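Local coordinates for protein pilin (Streptococcus pyogenes serotype M1, PDB 3GLE) that builds the shaft of the pilus as its major subunit, covalently joined head to tail, and so supports adhesion to host cells, bacterial aggregation and biofilm formation, at residues A17-T22 with F85-V90; F39-E44 with V102-I107; G112-T117 with F153-D158; T118-Q123 with V149-K154. The protein carries 2 engineered substitutions. All coordinates share one frame; numbering follows the deposited sequence.

The four contacts illustrate how a beta sandwich uses backbone and side-chain chemistry in different places. Interactions 1 and 2 are antiparallel strand pairs, one in each sheet; each turns mainly apolar side chains inward, though in interaction 2 Glu-104 shares that face. Phe-85 and Phe-87 of the first pack on Phe-41 and Ile-43 of the second. Interaction 4 bridges the interior between sheets, mainly through Tyr-120, whereas the other three are partly buried with polar outer sides. Interaction 3 relies largely on polar ties: a loop laid along strand 151-169, which interaction 4 also uses. Interactions 2 and 3 hold Glu-104 and the engineered Ala-155, which stands at the position of the cross-linked asparagine.

Interaction 1. Residues A17-T22 with F85-V90; sequences AKLTVT and FDFSEV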
loop_
_atom_site.group_PDB
_atom_site.type_symbol
_atom_site.label_atom_id
_atom_site.label_comp_id
_atom_site.label_asym_id
_atom_site.label_seq_id
_atom_site.Cartn_x
_atom_site.Cartn_y
_atom_site.Cartn_z
ATOM N N ALA A 17 14.015 13.007 -27.088
ATOM C CA ALA A 17 12.571 12.926 -27.362
ATOM C C ALA A 17 11.789 12.002 -26.421
ATOM O O ALA A 17 10.570 11.852 -26.558
ATOM C CB ALA A 17 12.328 12.530 -28.829
ATOM N N LYS A 18 12.480 11.391 -25.467
ATOM C CA LYS A 18 11.820 10.481 -24.528
ATOM C C LYS A 18 11.810 11.071 -23.122
ATOM O O LYS A 18 12.795 11.655 -22.680
ATOM C CB LYS A 18 12.493 9.113 -24.554
ATOM C CG LYS A 18 12.574 8.505 -25.950
ATOM C CD LYS A 18 13.523 7.327 -25.961
ATOM C CE LYS A 18 13.647 6.713 -27.354
ATOM N NZ LYS A 18 14.468 5.466 -27.271
ATOM N N LEU A 19 10.684 10.935 -22.426
ATOM C CA LEU A 19 10.551 11.492 -21.075
ATOM C C LEU A 19 10.167 10.413 -20.062
ATOM O O LEU A 19 9.087 9.818 -20.136
ATOM C CB LEU A 19 9.528 12.635 -21.074
ATOM C CG LEU A 19 9.088 13.270 -19.752
ATOM C CD1 LEU A 19 10.253 14.056 -19.084
ATOM C CD2 LEU A 19 7.870 14.150 -20.009
ATOM N N THR A 20 11.065 10.196 -19.105
ATOM C CA THR A 20 10.898 9.215 -18.052
ATOM C C THR A 20 9.999 9.768 -16.956
ATOM O O THR A 20 10.092 10.937 -16.591
ATOM C CB THR A 20 12.264 8.872 -17.446
ATOM O OG1 THR A 20 13.126 8.408 -18.489
ATOM C CG2 THR A 20 12.166 7.782 -16.365
ATOM N N VAL A 21 9.117 8.922 -16.449
ATOM C CA VAL A 21 8.362 9.198 -15.250
ATOM C C VAL A 21 8.767 8.143 -14.225
ATOM O O VAL A 21 8.948 6.983 -14.577
ATOM C CB VAL A 21 6.844 9.113 -15.489
ATOM C CG1 VAL A 21 6.090 9.412 -14.210
ATOM C CG2 VAL A 21 6.434 10.068 -16.563
ATOM N N THR A 22 8.921 8.562 -12.967
ATOM C CA THR A 22 9.312 7.663 -11.879
ATOM C C THR A 22 8.193 7.562 -10.861
ATOM O O THR A 22 7.583 8.569 -10.498
ATOM C CB THR A 22 10.641 8.142 -11.230
ATOM O OG1 THR A 22 11.675 8.078 -12.210
ATOM C CG2 THR A 22 11.088 7.263 -10.073
ATOM N N PHE A 85 7.165 8.524 -21.611
ATOM C CA PHE A 85 6.360 9.061 -22.694
ATOM C C PHE A 85 7.274 9.229 -23.902
ATOM O O PHE A 85 8.463 9.555 -23.763
ATOM C CB PHE A 85 5.763 10.428 -22.329
ATOM C CG PHE A 85 4.759 10.392 -21.207
ATOM C CD1 PHE A 85 3.515 9.793 -21.384
ATOM C CD2 PHE A 85 5.040 10.993 -19.985
ATOM C CE1 PHE A 85 2.569 9.778 -20.353
ATOM C CE2 PHE A 85 4.094 10.985 -18.934
ATOM C CZ PHE A 85 2.861 10.381 -19.124
ATOM N N ASP A 86 6.707 9.051 -25.087
ATOM C CA ASP A 86 7.469 9.106 -26.329
ATOM C C ASP A 86 7.042 10.306 -27.195
ATOM O O ASP A 86 5.896 10.378 -27.636
ATOM C CB ASP A 86 7.254 7.786 -27.075
ATOM C CG ASP A 86 8.118 7.659 -28.312
ATOM O OD1 ASP A 86 8.934 8.569 -28.565
ATOM O OD2 ASP A 86 7.968 6.651 -29.042
ATOM N N PHE A 87 7.959 11.239 -27.435
ATOM C CA PHE A 87 7.664 12.430 -28.235
ATOM C C PHE A 87 8.220 12.343 -29.650
ATOM O O PHE A 87 8.116 13.290 -30.419
ATOM C CB PHE A 87 8.214 13.695 -27.570
ATOM C CG PHE A 87 7.448 14.121 -26.349
ATOM C CD1 PHE A 87 7.713 13.547 -25.106
ATOM C CD2 PHE A 87 6.459 15.092 -26.442
ATOM C CE1 PHE A 87 7.006 13.947 -23.980
ATOM C CE2 PHE A 87 5.752 15.481 -25.333
ATOM C CZ PHE A 87 6.023 14.918 -24.103
ATOM N N SER A 88 8.800 11.194 -29.983
ATOM C CA SER A 88 9.537 11.025 -31.229
ATOM C C SER A 88 8.629 11.145 -32.451
ATOM O O SER A 88 9.003 11.772 -33.442
ATOM C CB SER A 88 10.273 9.687 -31.232
ATOM O OG SER A 88 9.353 8.607 -31.132
ATOM N N GLU A 89 7.426 10.582 -32.344
ATOM C CA GLU A 89 6.472 10.531 -33.450
ATOM C C GLU A 89 5.543 11.754 -33.510
ATOM O O GLU A 89 4.685 11.844 -34.394
ATOM C CB GLU A 89 5.662 9.233 -33.347
ATOM C CG GLU A 89 4.639 9.005 -34.434
ATOM C CD GLU A 89 4.009 7.616 -34.386
ATOM O OE1 GLU A 89 4.195 6.869 -33.383
ATOM O OE2 GLU A 89 3.318 7.286 -35.379
ATOM N N VAL A 90 5.710 12.703 -32.589
ATOM C CA VAL A 90 4.897 13.918 -32.631
ATOM C C VAL A 90 5.370 14.865 -33.739
ATOM O O VAL A 90 6.564 15.109 -33.879
ATOM C CB VAL A 90 4.895 14.654 -31.285
ATOM C CG1 VAL A 90 4.007 15.905 -31.370
ATOM C CG2 VAL A 90 4.439 13.705 -30.140
#
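Leu-19 and Phe-85 form an antiparallel hydrogen-bonded pair, with Leu-19 N giving a nearly straight bond (175°) to Phe-85 O at 2.9 Å and Phe-85 N answering to Leu-19 O at 2.7 Å. Both side chains turn into the protein. The Phe-85 ring, its CG beside the backbone N (chi1 -66°), crosses Val-21 at a slant, CG2 of the valine meeting CE2 of the ring at 3.5 Å. Leu-19 runs alongside Phe-87 in the same direction, and its CB rests at the edge of that ring, 4.1 Å from CE1. The same ring has Ala-17 O in its plane at the edge; that carbonyl also accepts Phe-87 N at 2.8 Å, a bond that carries the pairing just past the end of the strand. On the outer side the chemistry is polar. Asp-86 OD1 takes both OG and N of Ser-88 from one face of the carboxylate, OG at 2.6 Å, in an Asx turn that leads into the type I turn from Phe-87 to Val-90. Tyr-100 meets Phe-87 edge-to-face from the other sheet. A polar outer and an apolar inner face are what a strand pair of a beta sandwich has, here in the Ig-like N-terminal domain of the pilin.

Interaction 2. Residues F39-E44 with V102-I107; sequences FTFKIE and VTEEKI
Strands 39-44 and 102-105 run antiparallel, their axes 4.5 Å apart at closest approach and 148° between directions, with Lys-42 and Thr-103 exchanging two backbone bonds. They are neighbours in one sheet of an Ig-like sandwich. At the Thr-40 and Glu-105 pair, Glu-105 N bonds to Thr-40 O, whereas Glu-105 O is taken by the threonine hydroxyl: chi1 of 57° sets OG1 between the backbone N and the carbonyl carbon, and from there it donates to that oxygen at 2.6 Å. On the inner face Glu-104 stretches out beside Phe-41 in the same direction. Glu-104 CG lies 3.6 Å from Phe-41 CE1, and Glu-104 OE1 meets the ring edge at that carbon at 3.5 Å. The other oxygen, Glu-104 OE2, approaches Phe-39 CD1 at 3.7 Å. Glu-104 thus sits against two aromatic rings while OE1 makes a salt bridge to Lys-23, in keeping with its role in promoting the isopeptide bond. Further along, Ile-43 CD1 packs on Val-102 CG2. The outer face is polar: the extended Lys-42 has a weak salt bridge to Glu-44, and one water joins Lys-42 O, to which it donates at 3.0 Å, with Thr-103 OG1 at 2.7 Å.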
loop_
_atom_site.group_PDB
_atom_site.type_symbol
_atom_site.label_atom_id
_atom_site.label_comp_id
_atom_site.label_asym_id
_atom_site.label_seq_id
_atom_site.Cartn_x
_atom_site.Cartn_y
_atom_site.Cartn_z
ATOM N N PHE A 39 -0.083 2.112 -11.409
ATOM C CA PHE A 39 -0.279 3.551 -11.398
ATOM C C PHE A 39 -0.200 4.027 -12.833
ATOM O O PHE A 39 0.682 3.584 -13.600
ATOM C CB PHE A 39 0.772 4.233 -10.524
ATOM C CG PHE A 39 0.705 3.832 -9.077
ATOM C CD1 PHE A 39 -0.128 4.522 -8.184
ATOM C CD2 PHE A 39 1.462 2.762 -8.601
ATOM C CE1 PHE A 39 -0.178 4.163 -6.828
ATOM C CE2 PHE A 39 1.400 2.371 -7.271
ATOM C CZ PHE A 39 0.587 3.080 -6.374
ATOM N N THR A 40 -1.137 4.889 -13.216
ATOM C CA THR A 40 -1.182 5.400 -14.586
ATOM C C THR A 40 -0.842 6.891 -14.625
ATOM O O THR A 40 -1.257 7.648 -13.750
ATOM C CB THR A 40 -2.567 5.108 -15.280
ATOM O OG1 THR A 40 -3.632 5.674 -14.514
ATOM C CG2 THR A 40 -2.830 3.631 -15.343
ATOM N N PHE A 41 -0.074 7.310 -15.624
ATOM C CA PHE A 41 0.274 8.713 -15.796
ATOM C C PHE A 41 -0.218 9.198 -17.136
ATOM O O PHE A 41 -0.053 8.520 -18.142
ATOM C CB PHE A 41 1.787 8.918 -15.643
ATOM C CG PHE A 41 2.330 8.253 -14.422
ATOM C CD1 PHE A 41 1.996 8.730 -13.166
ATOM C CD2 PHE A 41 3.082 7.102 -14.523
ATOM C CE1 PHE A 41 2.459 8.108 -12.038
ATOM C CE2 PHE A 41 3.543 6.464 -13.388
ATOM C CZ PHE A 41 3.219 6.966 -12.145
ATOM N N LYS A 42 -0.876 10.352 -17.112
ATOM C CA LYS A 42 -1.438 10.948 -18.294
ATOM C C LYS A 42 -0.669 12.197 -18.657
ATOM O O LYS A 42 -0.329 13.027 -17.778
ATOM C CB LYS A 42 -2.913 11.302 -18.069
ATOM C CG LYS A 42 -3.577 11.915 -19.309
ATOM C CD LYS A 42 -5.052 12.143 -19.075
ATOM C CE LYS A 42 -5.647 12.963 -20.195
ATOM N NZ LYS A 42 -7.118 13.243 -19.983
ATOM N N ILE A 43 -0.384 12.314 -19.956
ATOM C CA ILE A 43 0.124 13.555 -20.494
ATOM C C ILE A 43 -0.887 14.149 -21.488
ATOM O O ILE A 43 -1.429 13.451 -22.372
ATOM C CB ILE A 43 1.526 13.424 -21.100
ATOM C CG1 ILE A 43 2.050 14.819 -21.470
ATOM C CG2 ILE A 43 1.474 12.563 -22.334
ATOM C CD1 ILE A 43 3.562 14.903 -21.684
ATOM N N GLU A 44 -1.149 15.437 -21.328
ATOM C CA GLU A 44 -2.058 16.108 -22.242
ATOM C C GLU A 44 -1.584 17.518 -22.548
ATOM O O GLU A 44 -0.833 18.087 -21.755
ATOM C CB GLU A 44 -3.464 16.112 -21.646
ATOM C CG GLU A 44 -3.533 16.638 -20.238
ATOM C CD GLU A 44 -4.958 16.711 -19.705
ATOM O OE1 GLU A 44 -5.913 16.357 -20.450
ATOM O OE2 GLU A 44 -5.111 17.129 -18.533
ATOM N N VAL A 102 1.347 16.758 -16.860
ATOM C CA VAL A 102 1.466 15.351 -16.542
ATOM C C VAL A 102 0.857 15.153 -15.156
ATOM O O VAL A 102 1.190 15.888 -14.213
ATOM C CB VAL A 102 2.940 14.879 -16.603
ATOM C CG1 VAL A 102 3.104 13.426 -16.080
ATOM C CG2 VAL A 102 3.471 15.020 -18.034
ATOM N N THR A 103 -0.055 14.190 -15.057
ATOM C CA THR A 103 -0.724 13.843 -13.808
ATOM C C THR A 103 -0.721 12.320 -13.614
ATOM O O THR A 103 -0.491 11.562 -14.556
ATOM C CB THR A 103 -2.190 14.317 -13.797
ATOM O OG1 THR A 103 -2.809 13.974 -15.056
ATOM C CG2 THR A 103 -2.277 15.843 -13.585
ATOM N N GLU A 104 -0.966 11.891 -12.383
ATOM C CA GLU A 104 -1.219 10.495 -12.084
ATOM C C GLU A 104 -2.745 10.262 -11.964
ATOM O O GLU A 104 -3.451 11.019 -11.298
ATOM C CB GLU A 104 -0.500 10.100 -10.784
ATOM C CG GLU A 104 -0.735 8.653 -10.383
ATOM C CD GLU A 104 -0.179 8.306 -9.020
ATOM O OE1 GLU A 104 1.070 8.189 -8.870
ATOM O OE2 GLU A 104 -1.005 8.127 -8.097
ATOM N N GLU A 105 -3.249 9.214 -12.606
ATOM C CA GLU A 105 -4.674 8.916 -12.539
ATOM C C GLU A 105 -4.930 7.591 -11.854
ATOM O O GLU A 105 -4.287 6.594 -12.175
ATOM C CB GLU A 105 -5.278 8.855 -13.938
ATOM C CG GLU A 105 -5.605 10.196 -14.550
ATOM C CD GLU A 105 -6.756 10.114 -15.542
ATOM O OE1 GLU A 105 -6.914 11.077 -16.334
ATOM O OE2 GLU A 105 -7.502 9.097 -15.523
ATOM N N LYS A 106 -5.883 7.560 -10.932
ATOM C CA LYS A 106 -6.307 6.277 -10.380
ATOM C C LYS A 106 -7.811 6.211 -10.108
ATOM O O LYS A 106 -8.316 6.862 -9.187
ATOM C CB LYS A 106 -5.498 5.920 -9.128
ATOM C CG LYS A 106 -5.727 4.485 -8.624
ATOM C CD LYS A 106 -5.405 3.460 -9.695
ATOM C CE LYS A 106 -5.423 2.053 -9.128
ATOM N NZ LYS A 106 -5.160 1.031 -10.184
ATOM N N ILE A 107 -8.516 5.421 -10.912
ATOM C CA ILE A 107 -9.966 5.267 -10.774
ATOM C C ILE A 107 -10.340 4.781 -9.357
ATOM O O ILE A 107 -10.830 5.568 -8.539
ATOM C CB ILE A 107 -10.543 4.331 -11.864
ATOM C CG1 ILE A 107 -10.142 4.808 -13.277
ATOM C CG2 ILE A 107 -12.061 4.188 -11.718
ATOM C CD1 ILE A 107 -11.130 5.765 -13.961
HETATM O O HOH W 1 -2.364 15.138 -17.410
#

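Interaction 3. Residues G112-T117 with F153-D158; sequences GVSYDT and FKASLD. Engineered in segment 153-158: Ala-155 (natural residue Asn).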
loop_
_atom_site.group_PDB
_atom_site.type_symbol
_atom_site.label_atom_id
_atom_site.label_comp_id
_atom_site.label_asym_id
_atom_site.label_seq_id
_atom_site.Cartn_x
_atom_site.Cartn_y
_atom_site.Cartn_z
ATOM N N GLY A 112 -4.976 1.778 1.717
ATOM C CA GLY A 112 -3.730 1.994 2.412
ATOM C C GLY A 112 -2.684 2.685 1.580
ATOM O O GLY A 112 -1.557 2.888 2.042
ATOM N N VAL A 113 -3.060 3.020 0.341
ATOM C CA VAL A 113 -2.208 3.731 -0.593
ATOM C C VAL A 113 -2.712 5.164 -0.753
ATOM O O VAL A 113 -3.894 5.390 -0.979
ATOM C CB VAL A 113 -2.174 3.015 -1.973
ATOM C CG1 VAL A 113 -1.370 3.800 -2.983
ATOM C CG2 VAL A 113 -1.595 1.622 -1.825
ATOM N N SER A 114 -1.812 6.133 -0.617
ATOM C CA SER A 114 -2.190 7.543 -0.763
ATOM C C SER A 114 -1.839 8.007 -2.160
ATOM O O SER A 114 -0.750 7.716 -2.641
ATOM C CB SER A 114 -1.391 8.395 0.195
ATOM O OG SER A 114 -0.068 8.479 -0.303
ATOM N N TYR A 115 -2.724 8.762 -2.801
ATOM C CA TYR A 115 -2.458 9.169 -4.173
ATOM C C TYR A 115 -1.958 10.586 -4.319
ATOM O O TYR A 115 -2.593 11.530 -3.849
ATOM C CB TYR A 115 -3.637 8.860 -5.092
ATOM C CG TYR A 115 -3.805 7.355 -5.218
ATOM C CD1 TYR A 115 -4.497 6.630 -4.233
ATOM C CD2 TYR A 115 -3.205 6.640 -6.273
ATOM C CE1 TYR A 115 -4.621 5.256 -4.311
ATOM C CE2 TYR A 115 -3.336 5.251 -6.360
ATOM C CZ TYR A 115 -4.049 4.579 -5.375
ATOM O OH TYR A 115 -4.191 3.228 -5.440
ATOM N N ASP A 116 -0.790 10.682 -4.963
ATOM C CA ASP A 116 -0.153 11.924 -5.386
ATOM C C ASP A 116 -1.059 12.702 -6.342
ATOM O O ASP A 116 -1.313 12.278 -7.473
ATOM C CB ASP A 116 1.195 11.605 -6.054
ATOM C CG ASP A 116 2.198 12.741 -5.936
ATOM O OD1 ASP A 116 1.772 13.914 -5.921
ATOM O OD2 ASP A 116 3.420 12.464 -5.843
ATOM N N THR A 117 -1.525 13.851 -5.867
ATOM C CA THR A 117 -2.409 14.759 -6.621
ATOM C C THR A 117 -1.644 15.794 -7.479
ATOM O O THR A 117 -2.238 16.641 -8.165
ATOM C CB THR A 117 -3.362 15.499 -5.652
ATOM O OG1 THR A 117 -2.612 16.097 -4.572
ATOM C CG2 THR A 117 -4.393 14.521 -5.076
ATOM N N PHE A 153 6.392 10.778 -8.992
ATOM C CA PHE A 153 5.170 10.690 -8.205
ATOM C C PHE A 153 5.492 9.787 -7.034
ATOM O O PHE A 153 6.186 8.800 -7.198
ATOM C CB PHE A 153 4.004 10.151 -9.022
ATOM C CG PHE A 153 3.539 11.096 -10.077
ATOM C CD1 PHE A 153 2.648 12.127 -9.769
ATOM C CD2 PHE A 153 4.033 11.004 -11.375
ATOM C CE1 PHE A 153 2.230 13.010 -10.741
ATOM C CE2 PHE A 153 3.602 11.897 -12.356
ATOM C CZ PHE A 153 2.707 12.906 -12.034
ATOM N N LYS A 154 5.048 10.183 -5.852
ATOM C CA LYS A 154 5.292 9.423 -4.633
ATOM C C LYS A 154 3.948 9.049 -4.012
ATOM O O LYS A 154 3.051 9.894 -3.916
ATOM C CB LYS A 154 6.084 10.268 -3.641
ATOM C CG LYS A 154 6.574 9.488 -2.408
ATOM C CD LYS A 154 7.546 10.328 -1.602
ATOM C CE LYS A 154 6.835 11.424 -0.797
ATOM N NZ LYS A 154 7.832 12.215 -0.005
ATOM N N ALA A 155 3.793 7.786 -3.636
ATOM C CA ALA A 155 2.624 7.355 -2.868
ATOM C C ALA A 155 3.099 6.777 -1.534
ATOM O O ALA A 155 4.138 6.114 -1.494
ATOM C CB ALA A 155 1.873 6.305 -3.643
ATOM N N SER A 156 2.375 7.033 -0.443
ATOM C CA SER A 156 2.661 6.313 0.809
ATOM C C SER A 156 1.865 5.011 0.847
ATOM O O SER A 156 0.726 4.953 0.394
ATOM C CB SER A 156 2.440 7.172 2.053
ATOM O OG SER A 156 1.246 7.928 1.922
ATOM N N LEU A 157 2.514 3.946 1.293
ATOM C CA LEU A 157 1.844 2.686 1.511
ATOM C C LEU A 157 1.865 2.450 3.018
ATOM O O LEU A 157 2.936 2.239 3.618
ATOM C CB LEU A 157 2.519 1.539 0.755
ATOM C CG LEU A 157 1.978 0.144 1.113
ATOM C CD1 LEU A 157 0.597 -0.140 0.505
ATOM C CD2 LEU A 157 2.964 -0.951 0.759
ATOM N N ASP A 158 0.680 2.575 3.619
ATOM C CA ASP A 158 0.473 2.317 5.043
ATOM C C ASP A 158 0.189 0.834 5.202
ATOM O O ASP A 158 -0.229 0.157 4.252
ATOM C CB ASP A 158 -0.727 3.123 5.583
ATOM C CG ASP A 158 -0.603 3.490 7.097
ATOM O OD1 ASP A 158 0.470 3.314 7.727
ATOM O OD2 ASP A 158 -1.608 3.986 7.671
#
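Ser-114 OG and Ser-156 OG share a hydrogen bond of 2.6 Å, and either hydroxyl may be the donor. Both oxygens stand between their own backbone N and carbonyl carbon, the crowded position, with chi1 of 74° in Ser-114 and 42° in Ser-156; the two hydroxyls therefore meet tip to tip between loop and strand. The main chains beside them are tied as well: Ser-114 N donates to Ser-156 O at 3.0 Å, and Asp-158 N to Gly-112 O at 2.8 Å. These bonds flank the single bridge between Val-113 and Leu-157, whose side chains touch through CG2 of the valine and CD1 of the leucine.

Further along the loop, at Asp-116, a side chain rather than the backbone bonds to the strand. Asp-116 swings its carboxylate toward the strand, and OD2 receives Lys-154 N through its anti lone pair, at 2.8 Å and nearly straight (172°). Its other oxygen, OD1, bonds to Thr-118, so the group is held at both oxygens and its rotation is fixed. Carbon CG of this carboxylate also lies at the edge of the Phe-153 ring, 3.9 Å from CD1.

Between the two polar ties lies the engineered Ala-155, its CB close to Ser-114 O at 3.1 Å and also touching Lys-23. In the natural protein an asparagine here is cross-linked to Lys-23. Loop 112-117 thus borders the intramolecular Lys-Asn isopeptide site characteristic of Gram-positive pilin domains.

Interaction 4. Residues T118-Q123 with V149-K154; sequences TSYTVQ and VPIQFK
Tyr-120 reaches from strand 119-123 to the segment 149-154, and its side chain can be followed outward atom by atom. From CB the chain turns to place CG beside the backbone N (chi1 -80°), aiming the ring at the opposing strand. Over one face of the ring sits the CG2 branch of Ile-151, 4.0 Å from the centroid and only 13° off the normal, a CH-pi contact; its nearest ring atoms are CD1 and CE1. On one flank, CD1 and CE1 present the ring edge to the face of Phe-153 in a T-shaped stack, centroids 5.3 Å apart and planes at 75°. On the other, CE2 meets Val-149 CG2 at 3.6 Å, the methyl lying at the edge in the ring plane. These contacts cross the interior of the Ig-like sandwich: strands 119-123 and 151-154 belong to different sheets, and their axes come no nearer than 8.9 Å, so side chains rather than backbone pairing join them. At the tip, Tyr-120 OH donates to the main-chain Gln-152 O; the 2.5 Å measured is too short to be taken literally. Two neighbours extend the contact along the strands. Val-122 CG2 meets Ile-151 CD1 at 3.7 Å, the side chains crossing nearly at right angles, and Thr-118 O approaches the edge of the Phe-153 ring at CE1, also at 3.7 Å.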
loop_
_atom_site.group_PDB
_atom_site.type_symbol
_atom_site.label_atom_id
_atom_site.label_comp_id
_atom_site.label_asym_id
_atom_site.label_seq_id
_atom_site.Cartn_x
_atom_site.Cartn_y
_atom_site.Cartn_z
ATOM N N THR A 118 -0.324 15.716 -7.427
ATOM C CA THR A 118 0.539 16.632 -8.153
ATOM C C THR A 118 0.191 16.754 -9.638
ATOM O O THR A 118 -0.134 15.767 -10.283
ATOM C CB THR A 118 2.007 16.182 -8.010
ATOM O OG1 THR A 118 2.387 16.285 -6.637
ATOM C CG2 THR A 118 2.904 17.058 -8.820
ATOM N N SER A 119 0.243 17.971 -10.158
ATOM C CA SER A 119 0.217 18.195 -11.601
ATOM C C SER A 119 1.570 18.787 -12.004
ATOM O O SER A 119 1.981 19.769 -11.416
ATOM C CB SER A 119 -0.890 19.182 -11.959
ATOM O OG SER A 119 -1.212 19.076 -13.333
ATOM N N TYR A 120 2.257 18.190 -12.969
ATOM C CA TYR A 120 3.502 18.727 -13.497
ATOM C C TYR A 120 3.269 19.529 -14.787
ATOM O O TYR A 120 2.507 19.113 -15.659
ATOM C CB TYR A 120 4.485 17.596 -13.816
ATOM C CG TYR A 120 5.252 17.011 -12.657
ATOM C CD1 TYR A 120 4.711 15.987 -11.899
ATOM C CD2 TYR A 120 6.552 17.442 -12.352
ATOM C CE1 TYR A 120 5.406 15.432 -10.828
ATOM C CE2 TYR A 120 7.274 16.876 -11.277
ATOM C CZ TYR A 120 6.682 15.884 -10.519
ATOM O OH TYR A 120 7.341 15.292 -9.471
ATOM N N THR A 121 3.948 20.660 -14.918
ATOM C CA THR A 121 4.062 21.340 -16.203
ATOM C C THR A 121 5.305 20.800 -16.875
ATOM O O THR A 121 6.359 20.742 -16.248
ATOM C CB THR A 121 4.197 22.842 -16.028
ATOM O OG1 THR A 121 3.033 23.317 -15.369
ATOM C CG2 THR A 121 4.345 23.570 -17.384
ATOM N N VAL A 122 5.145 20.383 -18.132
ATOM C CA VAL A 122 6.220 19.888 -18.982
ATOM C C VAL A 122 6.372 20.781 -20.225
ATOM O O VAL A 122 5.429 20.945 -20.999
ATOM C CB VAL A 122 5.944 18.419 -19.400
ATOM C CG1 VAL A 122 6.902 17.961 -20.502
ATOM C CG2 VAL A 122 6.052 17.521 -18.185
ATOM N N GLN A 123 7.556 21.374 -20.374
ATOM C CA GLN A 123 7.926 22.165 -21.537
ATOM C C GLN A 123 8.743 21.318 -22.507
ATOM O O GLN A 123 9.839 20.849 -22.158
ATOM C CB GLN A 123 8.827 23.340 -21.154
ATOM C CG GLN A 123 8.326 24.370 -20.158
ATOM C CD GLN A 123 9.328 25.520 -20.059
ATOM O OE1 GLN A 123 10.529 25.300 -19.846
ATOM N NE2 GLN A 123 8.855 26.741 -20.278
ATOM N N VAL A 149 12.551 19.623 -11.940
ATOM C CA VAL A 149 12.747 18.345 -11.257
ATOM C C VAL A 149 12.435 17.201 -12.215
ATOM O O VAL A 149 11.719 17.405 -13.179
ATOM C CB VAL A 149 11.854 18.190 -9.995
ATOM C CG1 VAL A 149 12.368 19.059 -8.807
ATOM C CG2 VAL A 149 10.384 18.445 -10.310
ATOM N N PRO A 150 12.974 15.991 -11.956
ATOM C CA PRO A 150 12.504 14.827 -12.704
ATOM C C PRO A 150 11.040 14.591 -12.394
ATOM O O PRO A 150 10.581 14.877 -11.281
ATOM C CB PRO A 150 13.329 13.675 -12.120
ATOM C CG PRO A 150 14.576 14.344 -11.541
ATOM C CD PRO A 150 14.009 15.623 -10.963
ATOM N N ILE A 151 10.298 14.074 -13.367
ATOM C CA ILE A 151 8.913 13.762 -13.108
ATOM C C ILE A 151 8.831 12.538 -12.190
ATOM O O ILE A 151 9.081 11.400 -12.611
ATOM C CB ILE A 151 8.137 13.551 -14.379
ATOM C CG1 ILE A 151 8.372 14.745 -15.299
ATOM C CG2 ILE A 151 6.658 13.375 -14.052
ATOM C CD1 ILE A 151 7.628 14.658 -16.514
ATOM N N GLN A 152 8.500 12.816 -10.929
ATOM C CA GLN A 152 8.393 11.799 -9.898
ATOM C C GLN A 152 7.044 11.916 -9.186
ATOM O O GLN A 152 6.602 13.023 -8.838
ATOM C CB GLN A 152 9.538 11.944 -8.887
ATOM C CG GLN A 152 10.903 11.493 -9.391
ATOM C CD GLN A 152 12.059 11.947 -8.493
ATOM O OE1 GLN A 152 11.920 12.874 -7.685
ATOM N NE2 GLN A 152 13.210 11.303 -8.651
ATOM N N PHE A 153 6.392 10.778 -8.992
ATOM C CA PHE A 153 5.170 10.690 -8.205
ATOM C C PHE A 153 5.492 9.787 -7.034
ATOM O O PHE A 153 6.186 8.800 -7.198
ATOM C CB PHE A 153 4.004 10.151 -9.022
ATOM C CG PHE A 153 3.539 11.096 -10.077
ATOM C CD1 PHE A 153 2.648 12.127 -9.769
ATOM C CD2 PHE A 153 4.033 11.004 -11.375
ATOM C CE1 PHE A 153 2.230 13.010 -10.741
ATOM C CE2 PHE A 153 3.602 11.897 -12.356
ATOM C CZ PHE A 153 2.707 12.906 -12.034
ATOM N N LYS A 154 5.048 10.183 -5.852
ATOM C CA LYS A 154 5.292 9.423 -4.633
ATOM C C LYS A 154 3.948 9.049 -4.012
ATOM O O LYS A 154 3.051 9.894 -3.916
ATOM C CB LYS A 154 6.084 10.268 -3.641
ATOM C CG LYS A 154 6.574 9.488 -2.408
ATOM C CD LYS A 154 7.546 10.328 -1.602
ATOM C CE LYS A 154 6.835 11.424 -0.797
ATOM N NZ LYS A 154 7.832 12.215 -0.005
#